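Local coordinates for malate dehydrogenase (PDB 3I0P), which probably catalyses the NAD-dependent interconversion of malate and oxaloacetate, at residues His50-Gln53 with Arg54-Thr57; Pro345-Thr348 with Ile349-Lys353; Ile14-Phe17 with Met18-Val21. All coordinates share one frame; numbering follows the deposited sequence.

Contact 1: residues His50-Gln53 with Arg54-Thr57; sequences HGIQ and RFKT. With NAD (nicotinamide-adenine-dinucleotide), chain B.
Ile52 and Phe55 meet one turn apart where the loop from His50 winds into helix 55-64. The backbone is closed there by two hydrogen bonds, Arg54 N to Gly51 O at 3.0 Å and Phe55 N to Ile52 O. Arg54 takes the N-cap position. Its CB rests 3.6 Å from Gly51 O; beyond it the chain folds back at chi2 (47°) and chi3 (72°), which brings CD and then NE alongside Gln53 O. CZ comes to 3.5 Å from Gln53 O, and the oxygen lies over one face of the guanidinium, a position in which no N-H points at it. NH1 lies 3.6 Å from Gln53 O and NH2 farther off; the side chain also touches Glu193 of helix 189-197. Ile52 holds its CG1 branch anti to the backbone N (chi1 -168°), which carries CD1 to 3.7 Å from Phe55 CB, obliquely to the ring. A water 2.7 Å from Lys56 N accepts from that amide and probably also donates to Ile52 O, bridging the first helical turn. On the loop side His50 belongs to the cofactor pocket: its CE1 stands 3.1 Å from O4D of the NAD ribose, and its NE2 3.5 Å from C2N of the nicotinamide. This start of helix 55-64 is flanked by three helices: Ile52 and Phe55 lie against 11-24 and 346-359, Gln53 touches 346-359 and 189-197, and Arg54 touches 189-197.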
ATOM      1  N   HIS A  50      18.216  -1.242  12.819  1.00 25.67           N
ATOM      2  CA  HIS A  50      18.108  -2.538  12.137  1.00 25.28           C
ATOM      3  C   HIS A  50      19.406  -3.178  11.641  1.00 25.03           C
ATOM      4  O   HIS A  50      19.365  -4.188  10.928  1.00 24.89           O
ATOM      5  CB  HIS A  50      17.058  -2.467  11.023  1.00 24.88           C
ATOM      6  CG  HIS A  50      15.654  -2.459  11.533  1.00 24.89           C
ATOM      7  ND1 HIS A  50      14.918  -1.303  11.676  1.00 25.93           N
ATOM      8  CD2 HIS A  50      14.861  -3.466  11.971  1.00 25.32           C
ATOM      9  CE1 HIS A  50      13.724  -1.599  12.160  1.00 24.94           C
ATOM     10  NE2 HIS A  50      13.666  -2.905  12.353  1.00 24.98           N
ATOM     11  N   GLY A  51      20.542  -2.599  12.031  1.00 24.96           N
ATOM     12  CA  GLY A  51      21.866  -3.159  11.723  1.00 24.83           C
ATOM     13  C   GLY A  51      22.658  -3.439  12.987  1.00 24.65           C
ATOM     14  O   GLY A  51      22.126  -4.008  13.939  1.00 24.69           O
ATOM     15  N   ILE A  52      23.917  -3.006  13.007  1.00 24.59           N
ATOM     16  CA  ILE A  52      24.837  -3.250  14.132  1.00 24.42           C
ATOM     17  C   ILE A  52      24.289  -2.889  15.527  1.00 24.74           C
ATOM     18  O   ILE A  52      24.570  -3.587  16.496  1.00 24.67           O
ATOM     19  CB  ILE A  52      26.260  -2.627  13.861  1.00 24.34           C
ATOM     20  CG1 ILE A  52      27.312  -3.113  14.867  1.00 23.65           C
ATOM     21  CG2 ILE A  52      26.211  -1.111  13.809  1.00 23.66           C
ATOM     22  CD1 ILE A  52      27.595  -4.603  14.833  1.00 22.52           C
ATOM     23  N   GLN A  53      23.498  -1.819  15.629  1.00 25.15           N
ATOM     24  CA  GLN A  53      22.973  -1.359  16.934  1.00 25.41           C
ATOM     25  C   GLN A  53      21.973  -2.338  17.538  1.00 25.66           C
ATOM     26  O   GLN A  53      21.472  -2.140  18.652  1.00 25.46           O
ATOM     27  CB  GLN A  53      22.362   0.037  16.822  1.00 25.24           C
ATOM     28  CG  GLN A  53      23.388   1.094  16.470  1.00 25.96           C
ATOM     29  CD  GLN A  53      22.813   2.496  16.368  1.00 27.56           C
ATOM     30  OE1 GLN A  53      23.198   3.270  15.482  1.00 27.98           O
ATOM     31  NE2 GLN A  53      21.894   2.838  17.277  1.00 27.93           N
ATOM     32  N   ARG A  54      21.721  -3.413  16.800  1.00 25.86           N
ATOM     33  CA  ARG A  54      20.751  -4.412  17.185  1.00 26.25           C
ATOM     34  C   ARG A  54      21.349  -5.792  16.958  1.00 25.85           C
ATOM     35  O   ARG A  54      20.698  -6.806  17.170  1.00 25.96           O
ATOM     36  CB  ARG A  54      19.499  -4.220  16.335  1.00 26.67           C
ATOM     37  CG  ARG A  54      18.184  -4.470  17.043  1.00 29.83           C
ATOM     38  CD  ARG A  54      18.086  -3.798  18.418  1.00 34.24           C
ATOM     39  NE  ARG A  54      17.928  -2.351  18.328  1.00 37.86           N
ATOM     40  CZ  ARG A  54      18.071  -1.527  19.362  1.00 40.60           C
ATOM     41  NH1 ARG A  54      18.377  -2.019  20.556  1.00 42.61           N
ATOM     42  NH2 ARG A  54      17.913  -0.212  19.210  1.00 41.00           N
ATOM     43  N   PHE A  55      22.606  -5.821  16.538  1.00 25.59           N
ATOM     44  CA  PHE A  55      23.292  -7.058  16.205  1.00 25.52           C
ATOM     45  C   PHE A  55      23.285  -8.026  17.375  1.00 25.91           C
ATOM     46  O   PHE A  55      22.838  -9.169  17.234  1.00 26.11           O
ATOM     47  CB  PHE A  55      24.729  -6.756  15.769  1.00 25.46           C
ATOM     48  CG  PHE A  55      25.498  -7.951  15.293  1.00 24.11           C
ATOM     49  CD1 PHE A  55      24.986  -8.780  14.300  1.00 23.32           C
ATOM     50  CD2 PHE A  55      26.755  -8.224  15.813  1.00 23.19           C
ATOM     51  CE1 PHE A  55      25.704  -9.880  13.849  1.00 22.89           C
ATOM     52  CE2 PHE A  55      27.485  -9.311  15.372  1.00 23.17           C
ATOM     53  CZ  PHE A  55      26.964 -10.143  14.381  1.00 23.27           C
ATOM     54  N   LYS A  56      23.755  -7.558  18.532  1.00 26.11           N
ATOM     55  CA  LYS A  56      23.883  -8.417  19.701  1.00 26.39           C
ATOM     56  C   LYS A  56      22.549  -8.972  20.233  1.00 26.48           C
ATOM     57  O   LYS A  56      22.395 -10.194  20.370  1.00 26.52           O
ATOM     58  CB  LYS A  56      24.660  -7.743  20.830  1.00 26.33           C
ATOM     59  CG  LYS A  56      25.167  -8.766  21.828  1.00 27.01           C
ATOM     60  CD  LYS A  56      25.679  -8.157  23.112  1.00 28.73           C
ATOM     61  CE  LYS A  56      25.680  -9.213  24.227  1.00 29.91           C
ATOM     62  NZ  LYS A  56      24.321  -9.454  24.800  1.00 28.76           N
ATOM     63  N   THR A  57      21.604  -8.083  20.540  1.00 26.17           N
ATOM     64  CA  THR A  57      20.373  -8.500  21.218  1.00 25.90           C
ATOM     65  C   THR A  57      19.361  -9.191  20.303  1.00 25.23           C
ATOM     66  O   THR A  57      18.675 -10.116  20.735  1.00 25.54           O
ATOM     67  CB  THR A  57      19.681  -7.337  21.938  1.00 25.97           C
ATOM     68  OG1 THR A  57      19.331  -6.334  20.982  1.00 27.75           O
ATOM     69  CG2 THR A  57      20.598  -6.731  23.005  1.00 26.28           C
TER
HETATM   70  PA  NAD B 401      10.076   5.999   8.114  1.00 21.42           P
HETATM   71  O1A NAD B 401      11.502   6.288   8.516  1.00 22.92           O
HETATM   72  O2A NAD B 401       8.977   6.743   8.801  1.00 22.83           O
HETATM   73  O5B NAD B 401       9.995   6.259   6.529  1.00 23.53           O
HETATM   74  C5B NAD B 401      10.968   5.665   5.652  1.00 23.70           C
HETATM   75  C4B NAD B 401      10.545   5.726   4.178  1.00 24.76           C
HETATM   76  O4B NAD B 401       9.898   6.965   3.857  1.00 26.17           O
HETATM   77  C3B NAD B 401      11.726   5.644   3.233  1.00 24.91           C
HETATM   78  O3B NAD B 401      11.292   5.005   2.021  1.00 24.87           O
HETATM   79  C2B NAD B 401      12.074   7.092   2.965  1.00 25.60           C
HETATM   80  O2B NAD B 401      12.729   7.251   1.706  1.00 26.47           O
HETATM   81  C1B NAD B 401      10.702   7.734   2.950  1.00 26.99           C
HETATM   82  N9A NAD B 401      10.676   9.173   3.343  1.00 28.08           N
HETATM   83  C8A NAD B 401      11.020   9.695   4.529  1.00 27.82           C
HETATM   84  N7A NAD B 401      10.819  11.030   4.481  1.00 28.28           N
HETATM   85  C5A NAD B 401      10.335  11.339   3.255  1.00 28.79           C
HETATM   86  C6A NAD B 401       9.943  12.524   2.623  1.00 29.03           C
HETATM   87  N6A NAD B 401      10.014  13.717   3.262  1.00 29.09           N
HETATM   88  N1A NAD B 401       9.496  12.486   1.345  1.00 28.84           N
HETATM   89  C2A NAD B 401       9.419  11.325   0.680  1.00 28.63           C
HETATM   90  N3A NAD B 401       9.782  10.175   1.264  1.00 29.25           N
HETATM   91  C4A NAD B 401      10.245  10.158   2.546  1.00 28.66           C
HETATM   92  O3  NAD B 401       9.771   4.402   8.168  1.00 23.10           O
HETATM   93  PN  NAD B 401       9.646   3.433   9.471  1.00 21.48           P
HETATM   94  O1N NAD B 401       8.218   2.944   9.526  1.00 22.40           O
HETATM   95  O2N NAD B 401      10.280   4.083  10.676  1.00 22.63           O
HETATM   96  O5D NAD B 401      10.566   2.178   9.092  1.00 21.69           O
HETATM   97  C5D NAD B 401      11.988   2.232   9.245  1.00 21.66           C
HETATM   98  C4D NAD B 401      12.605   0.863   8.969  1.00 20.44           C
HETATM   99  O4D NAD B 401      12.149  -0.095   9.928  1.00 21.02           O
HETATM  100  C3D NAD B 401      12.215   0.319   7.601  1.00 19.71           C
HETATM  101  O3D NAD B 401      13.422   0.013   6.889  1.00 18.42           O
HETATM  102  C2D NAD B 401      11.358  -0.915   7.881  1.00 18.98           C
HETATM  103  O2D NAD B 401      11.524  -2.012   6.965  1.00 18.97           O
HETATM  104  C1D NAD B 401      11.847  -1.321   9.253  1.00 19.70           C
HETATM  105  N1N NAD B 401      10.865  -2.135   9.967  1.00 20.08           N
HETATM  106  C2N NAD B 401      11.066  -3.470  10.027  1.00 19.86           C
HETATM  107  C3N NAD B 401      10.155  -4.289  10.700  1.00 20.20           C
HETATM  108  C7N NAD B 401      10.359  -5.776  10.775  1.00 20.23           C
HETATM  109  O7N NAD B 401       9.538  -6.456  11.378  1.00 20.91           O
HETATM  110  N7N NAD B 401      11.422  -6.320  10.188  1.00 18.39           N
HETATM  111  C4N NAD B 401       9.039  -3.708  11.308  1.00 20.56           C
HETATM  112  C5N NAD B 401       8.851  -2.325  11.223  1.00 20.81           C
HETATM  113  C6N NAD B 401       9.792  -1.553  10.542  1.00 19.98           C
HETATM  114  O   HOH W   1      24.886  -5.150  18.627  1.00 22.29           O
HETATM  115  O   HOH W   2      22.210  -5.059  20.283  1.00 32.91           O

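Contact 2: residues Pro345-Thr348 with Ile349-Lys353; sequences PLVT and INEMK
Glu351 OE1 accepts a 2.7 Å hydrogen bond from a water that in turn accepts one from Thr348 OG1 at 2.8 Å, so a single molecule joins two side chains three residues apart on one flank of the helix. Thr348 keeps OG1 beside its backbone N (chi1 -49°), and this hydroxyl donates to the water. Glu351 leans back along the helix, its CG 3.3 Å from Val347 O and its chain extended beyond, and runs alongside Val347 in the same direction; CG2 of the valine and OE2 of the glutamate come only loosely together. Beneath the side chains the backbone forms successive i to i+4 bonds, from Ile349 N to Pro345 O at 3.2 Å through to Met352 N to Thr348 O at 2.8 Å. Asn350 sets its amide close to Leu346 O, yet ND2 makes no bond there because the angle is poor, and the Leu346 side chain passes at a slant, its CD2 3.9 Å from Asn350 ND2. On the buried flank, Ile349 is packed on strands 6-9 and 342-345, while Met352 lies against Leu344 and Ile52. Pro345 is the N-cap of helix 346-359. These are the first two turns of an amphipathic alpha-helix that follows strand 342-345, with isoleucine and methionine inward and leucine, valine and asparagine outward.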
ATOM      1  N   PRO A 345      26.553   4.695  18.962  1.00 28.60           N
ATOM      2  CA  PRO A 345      26.440   4.949  20.399  1.00 28.69           C
ATOM      3  C   PRO A 345      27.426   4.101  21.184  1.00 28.92           C
ATOM      4  O   PRO A 345      27.930   3.100  20.667  1.00 28.71           O
ATOM      5  CB  PRO A 345      25.016   4.501  20.720  1.00 28.69           C
ATOM      6  CG  PRO A 345      24.277   4.694  19.453  1.00 28.98           C
ATOM      7  CD  PRO A 345      25.247   4.353  18.363  1.00 28.60           C
ATOM      8  N   LEU A 346      27.689   4.516  22.423  1.00 29.55           N
ATOM      9  CA  LEU A 346      28.635   3.854  23.320  1.00 29.69           C
ATOM     10  C   LEU A 346      28.189   2.444  23.691  1.00 29.22           C
ATOM     11  O   LEU A 346      29.014   1.534  23.801  1.00 29.13           O
ATOM     12  CB  LEU A 346      28.802   4.677  24.592  1.00 30.35           C
ATOM     13  CG  LEU A 346      30.232   4.764  25.150  1.00 32.84           C
ATOM     14  CD1 LEU A 346      30.985   5.977  24.530  1.00 32.77           C
ATOM     15  CD2 LEU A 346      30.245   4.799  26.716  1.00 33.44           C
ATOM     16  N   VAL A 347      26.882   2.262  23.872  1.00 28.80           N
ATOM     17  CA  VAL A 347      26.325   0.932  24.150  1.00 28.20           C
ATOM     18  C   VAL A 347      26.690  -0.072  23.052  1.00 27.63           C
ATOM     19  O   VAL A 347      27.034  -1.210  23.354  1.00 27.78           O
ATOM     20  CB  VAL A 347      24.779   0.971  24.446  1.00 28.34           C
ATOM     21  CG1 VAL A 347      23.971   1.442  23.232  1.00 28.21           C
ATOM     22  CG2 VAL A 347      24.281  -0.386  24.943  1.00 28.40           C
ATOM     23  N   THR A 348      26.644   0.363  21.791  1.00 27.22           N
ATOM     24  CA  THR A 348      26.925  -0.505  20.640  1.00 26.57           C
ATOM     25  C   THR A 348      28.407  -0.859  20.616  1.00 26.76           C
ATOM     26  O   THR A 348      28.779  -2.027  20.428  1.00 26.60           O
ATOM     27  CB  THR A 348      26.512   0.146  19.287  1.00 26.29           C
ATOM     28  OG1 THR A 348      25.179   0.658  19.374  1.00 25.42           O
ATOM     29  CG2 THR A 348      26.559  -0.868  18.162  1.00 26.00           C
ATOM     30  N   ILE A 349      29.243   0.155  20.818  1.00 26.64           N
ATOM     31  CA  ILE A 349      30.682  -0.040  20.916  1.00 26.82           C
ATOM     32  C   ILE A 349      30.993  -1.104  21.961  1.00 27.31           C
ATOM     33  O   ILE A 349      31.779  -2.025  21.712  1.00 27.50           O
ATOM     34  CB  ILE A 349      31.418   1.285  21.262  1.00 26.69           C
ATOM     35  CG1 ILE A 349      31.206   2.328  20.155  1.00 26.03           C
ATOM     36  CG2 ILE A 349      32.907   1.039  21.498  1.00 26.09           C
ATOM     37  CD1 ILE A 349      31.695   1.904  18.778  1.00 24.03           C
ATOM     38  N   ASN A 350      30.352  -0.981  23.121  1.00 27.84           N
ATOM     39  CA  ASN A 350      30.550  -1.916  24.224  1.00 28.17           C
ATOM     40  C   ASN A 350      30.004  -3.311  23.928  1.00 28.50           C
ATOM     41  O   ASN A 350      30.635  -4.318  24.281  1.00 28.62           O
ATOM     42  CB  ASN A 350      30.017  -1.323  25.534  1.00 27.94           C
ATOM     43  CG  ASN A 350      30.818  -0.093  25.971  1.00 28.38           C
ATOM     44  OD1 ASN A 350      32.032  -0.022  25.758  1.00 29.09           O
ATOM     45  ND2 ASN A 350      30.142   0.883  26.565  1.00 28.30           N
ATOM     46  N   GLU A 351      28.863  -3.375  23.246  1.00 28.65           N
ATOM     47  CA  GLU A 351      28.372  -4.656  22.750  1.00 29.20           C
ATOM     48  C   GLU A 351      29.381  -5.324  21.804  1.00 29.58           C
ATOM     49  O   GLU A 351      29.607  -6.536  21.893  1.00 29.68           O
ATOM     50  CB  GLU A 351      27.024  -4.503  22.054  1.00 29.16           C
ATOM     51  CG  GLU A 351      25.853  -4.313  22.988  1.00 29.18           C
ATOM     52  CD  GLU A 351      24.578  -3.987  22.240  1.00 29.88           C
ATOM     53  OE1 GLU A 351      24.631  -3.855  21.003  1.00 29.63           O
ATOM     54  OE2 GLU A 351      23.517  -3.861  22.884  1.00 30.79           O
ATOM     55  N   MET A 352      29.981  -4.531  20.912  1.00 30.04           N
ATOM     56  CA  MET A 352      30.950  -5.052  19.932  1.00 30.69           C
ATOM     57  C   MET A 352      32.199  -5.587  20.624  1.00 31.38           C
ATOM     58  O   MET A 352      32.652  -6.696  20.331  1.00 31.26           O
ATOM     59  CB  MET A 352      31.325  -3.993  18.890  1.00 30.24           C
ATOM     60  CG  MET A 352      30.199  -3.635  17.934  1.00 30.00           C
ATOM     61  SD  MET A 352      30.561  -2.242  16.828  1.00 29.15           S
ATOM     62  CE  MET A 352      31.791  -2.940  15.728  1.00 29.10           C
ATOM     63  N   LYS A 353      32.737  -4.794  21.550  1.00 32.58           N
ATOM     64  CA  LYS A 353      33.882  -5.192  22.374  1.00 33.73           C
ATOM     65  C   LYS A 353      33.632  -6.525  23.076  1.00 33.99           C
ATOM     66  O   LYS A 353      34.486  -7.412  23.054  1.00 34.00           O
ATOM     67  CB  LYS A 353      34.209  -4.104  23.403  1.00 34.02           C
ATOM     68  CG  LYS A 353      35.102  -2.985  22.884  1.00 35.34           C
ATOM     69  CD  LYS A 353      35.023  -1.776  23.813  1.00 38.66           C
ATOM     70  CE  LYS A 353      36.356  -1.044  23.907  1.00 40.83           C
ATOM     71  NZ  LYS A 353      37.435  -1.955  24.424  1.00 42.74           N
TER
HETATM   72  O   HOH W   3      23.531  -1.454  20.330  1.00 24.01           O

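Contact 3: residues Ile14-Phe17 with Met18-Val21; sequences IKEF and MYQV
Gln20 N donates to Glu16 O at 3.0 Å and Val21 N to Phe17 O at the same distance; with Met18 N to Ile14 O and a longer bond from Tyr19 N to Lys15 O they form an unbroken i to i+4 ladder in the middle of helix 11-24. A side-chain pair runs above it, tentative because it holds for one of two modelled conformers of Glu16. In that conformer Gln20 NE2 gives a weak bond to Glu16 OE1 at 3.4 Å, and Glu16 OE2 lies nearer still, 3.0 Å from NE2. The carboxylate and amide planes are turned 48° apart, and both chains bend at chi2, which brings the two ends together on the outer face of the helix. The same Glu16 OE1 stands at the edge of the Tyr19 ring, near its plane, 4.1 Å from CD2; the tyrosine hydroxyl is bonded elsewhere, to Glu29.

On the inner face the contacts are apolar. Val21 directs CG2 over one face of the Phe17 ring, 3.7 Å from the centroid and 17° off the normal, a CH-pi contact somewhat offset toward the rim near CZ. The ring is set there by a chi1 of 174°, its CG lying beside the carbonyl carbon. Ile14 and Met18 run alongside each other in the same direction, with the Ile14 CG2 branch meeting Met18 CE at 4.1 Å. Phe17 continues onto Met352 and Leu355, while Met18 and Val21 reach Phe55 and Ile14 leans on Ile40. Such a division, polar residues outward and apolar ones inward, is characteristic of an amphipathic helix packed against neighbouring helices, here 29-45, 55-64 and 346-359.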
ATOM      1  N   ILE A  14      32.532  -2.678  10.472  1.00 22.73           N
ATOM      2  CA  ILE A  14      31.241  -3.192  10.916  1.00 22.79           C
ATOM      3  C   ILE A  14      30.821  -4.425  10.109  1.00 23.38           C
ATOM      4  O   ILE A  14      30.374  -5.422  10.686  1.00 23.37           O
ATOM      5  CB  ILE A  14      30.148  -2.091  10.845  1.00 22.58           C
ATOM      6  CG1 ILE A  14      30.530  -0.901  11.727  1.00 21.44           C
ATOM      7  CG2 ILE A  14      28.777  -2.642  11.256  1.00 22.72           C
ATOM      8  CD1 ILE A  14      29.751   0.359  11.435  1.00 21.32           C
ATOM      9  N   LYS A  15      30.979  -4.333   8.784  1.00 24.07           N
ATOM     10  CA  LYS A  15      30.705  -5.404   7.815  1.00 24.58           C
ATOM     11  C   LYS A  15      31.455  -6.679   8.141  1.00 24.61           C
ATOM     12  O   LYS A  15      30.846  -7.733   8.301  1.00 24.89           O
ATOM     13  CB  LYS A  15      31.178  -4.974   6.421  1.00 25.15           C
ATOM     14  CG  LYS A  15      30.143  -4.636   5.393  1.00 27.07           C
ATOM     15  CD  LYS A  15      30.850  -4.248   4.104  1.00 30.74           C
ATOM     16  CE  LYS A  15      30.041  -4.632   2.864  1.00 34.12           C
ATOM     17  NZ  LYS A  15      30.183  -3.593   1.791  1.00 35.70           N
ATOM     18  N   GLU A  16      32.785  -6.570   8.223  0.50 24.68           N
ATOM     19  CA  GLU A  16      33.681  -7.706   8.460  0.50 24.60           C
ATOM     20  C   GLU A  16      33.447  -8.328   9.824  0.50 24.56           C
ATOM     21  O   GLU A  16      33.490  -9.550   9.973  0.50 24.48           O
ATOM     22  CB  GLU A  16      35.143  -7.261   8.343  0.50 24.75           C
ATOM     23  CG  GLU A  16      36.155  -8.162   9.067  0.50 25.02           C
ATOM     24  CD  GLU A  16      36.526  -9.416   8.282  0.50 25.26           C
ATOM     25  OE1 GLU A  16      35.878  -9.707   7.253  0.50 25.71           O
ATOM     26  OE2 GLU A  16      37.469 -10.115   8.700  0.50 24.92           O
ATOM     27  N   PHE A  17      33.191  -7.473  10.811  1.00 24.41           N
ATOM     28  CA  PHE A  17      33.040  -7.899  12.203  1.00 24.49           C
ATOM     29  C   PHE A  17      31.801  -8.745  12.354  1.00 24.56           C
ATOM     30  O   PHE A  17      31.824  -9.790  12.994  1.00 24.61           O
ATOM     31  CB  PHE A  17      32.950  -6.685  13.128  1.00 24.43           C
ATOM     32  CG  PHE A  17      32.662  -7.033  14.557  1.00 25.14           C
ATOM     33  CD1 PHE A  17      33.660  -7.571  15.373  1.00 25.71           C
ATOM     34  CD2 PHE A  17      31.395  -6.823  15.095  1.00 25.75           C
ATOM     35  CE1 PHE A  17      33.400  -7.897  16.709  1.00 25.68           C
ATOM     36  CE2 PHE A  17      31.118  -7.147  16.432  1.00 26.07           C
ATOM     37  CZ  PHE A  17      32.122  -7.684  17.241  1.00 25.73           C
ATOM     38  N   MET A  18      30.726  -8.283  11.728  1.00 24.70           N
ATOM     39  CA  MET A  18      29.433  -8.943  11.789  1.00 24.37           C
ATOM     40  C   MET A  18      29.554 -10.347  11.197  1.00 24.30           C
ATOM     41  O   MET A  18      29.049 -11.319  11.754  1.00 24.71           O
ATOM     42  CB  MET A  18      28.420  -8.097  11.031  1.00 24.21           C
ATOM     43  CG  MET A  18      27.137  -7.869  11.774  1.00 24.06           C
ATOM     44  SD  MET A  18      26.401  -6.223  11.653  1.00 23.91           S
ATOM     45  CE  MET A  18      26.585  -5.817   9.908  1.00 22.40           C
ATOM     46  N   TYR A  19      30.274 -10.442  10.087  1.00 23.89           N
ATOM     47  CA  TYR A  19      30.474 -11.689   9.375  1.00 23.52           C
ATOM     48  C   TYR A  19      31.356 -12.674  10.157  1.00 23.81           C
ATOM     49  O   TYR A  19      31.097 -13.883  10.148  1.00 23.81           O
ATOM     50  CB  TYR A  19      31.051 -11.361   8.002  1.00 23.21           C
ATOM     51  CG  TYR A  19      31.630 -12.500   7.202  1.00 22.53           C
ATOM     52  CD1 TYR A  19      30.806 -13.434   6.570  1.00 22.62           C
ATOM     53  CD2 TYR A  19      33.007 -12.607   7.025  1.00 22.35           C
ATOM     54  CE1 TYR A  19      31.353 -14.479   5.807  1.00 22.76           C
ATOM     55  CE2 TYR A  19      33.563 -13.641   6.267  1.00 23.09           C
ATOM     56  CZ  TYR A  19      32.730 -14.568   5.661  1.00 23.19           C
ATOM     57  OH  TYR A  19      33.284 -15.574   4.915  1.00 24.85           O
ATOM     58  N   GLN A  20      32.384 -12.165  10.839  1.00 23.77           N
ATOM     59  CA  GLN A  20      33.242 -13.032  11.646  1.00 23.58           C
ATOM     60  C   GLN A  20      32.505 -13.561  12.877  1.00 23.66           C
ATOM     61  O   GLN A  20      32.600 -14.745  13.196  1.00 23.86           O
ATOM     62  CB  GLN A  20      34.553 -12.349  12.046  1.00 23.52           C
ATOM     63  CG  GLN A  20      35.469 -11.923  10.885  1.00 23.07           C
ATOM     64  CD  GLN A  20      35.928 -13.068   9.980  1.00 22.25           C
ATOM     65  OE1 GLN A  20      36.176 -14.192  10.430  1.00 20.53           O
ATOM     66  NE2 GLN A  20      36.065 -12.765   8.688  1.00 22.11           N
ATOM     67  N   VAL A  21      31.754 -12.697  13.552  1.00 23.44           N
ATOM     68  CA  VAL A  21      31.009 -13.124  14.735  1.00 23.62           C
ATOM     69  C   VAL A  21      29.920 -14.158  14.387  1.00 24.07           C
ATOM     70  O   VAL A  21      29.643 -15.082  15.175  1.00 24.35           O
ATOM     71  CB  VAL A  21      30.426 -11.927  15.522  1.00 23.47           C
ATOM     72  CG1 VAL A  21      29.660 -12.406  16.751  1.00 23.22           C
ATOM     73  CG2 VAL A  21      31.535 -10.980  15.939  1.00 22.23           C
TER

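The three contacts, all local, are drawn together in one helical region. Contact 1 is the buried one, and the other two, only partly buried, pack against it: Phe55 CE1 lies 3.2 Å from Met18 CG of contact 3, and Gln53 CG 3.4 Å from Thr348 OG1 of contact 2. Contacts 2 and 3 meet where Met352 O approaches Phe17 CZ. Contacts 2 and 3 have regular helical ladders, whereas contact 1 closes a loop-to-helix junction with shorter-range bonds. A water joins two side chains in contact 2, less certain waters join backbone atoms in contact 1, and contact 3 adds a CH-pi contact and a tentative, weak Glu-Gln pair. Contact 1 alone reaches NAD, through His50.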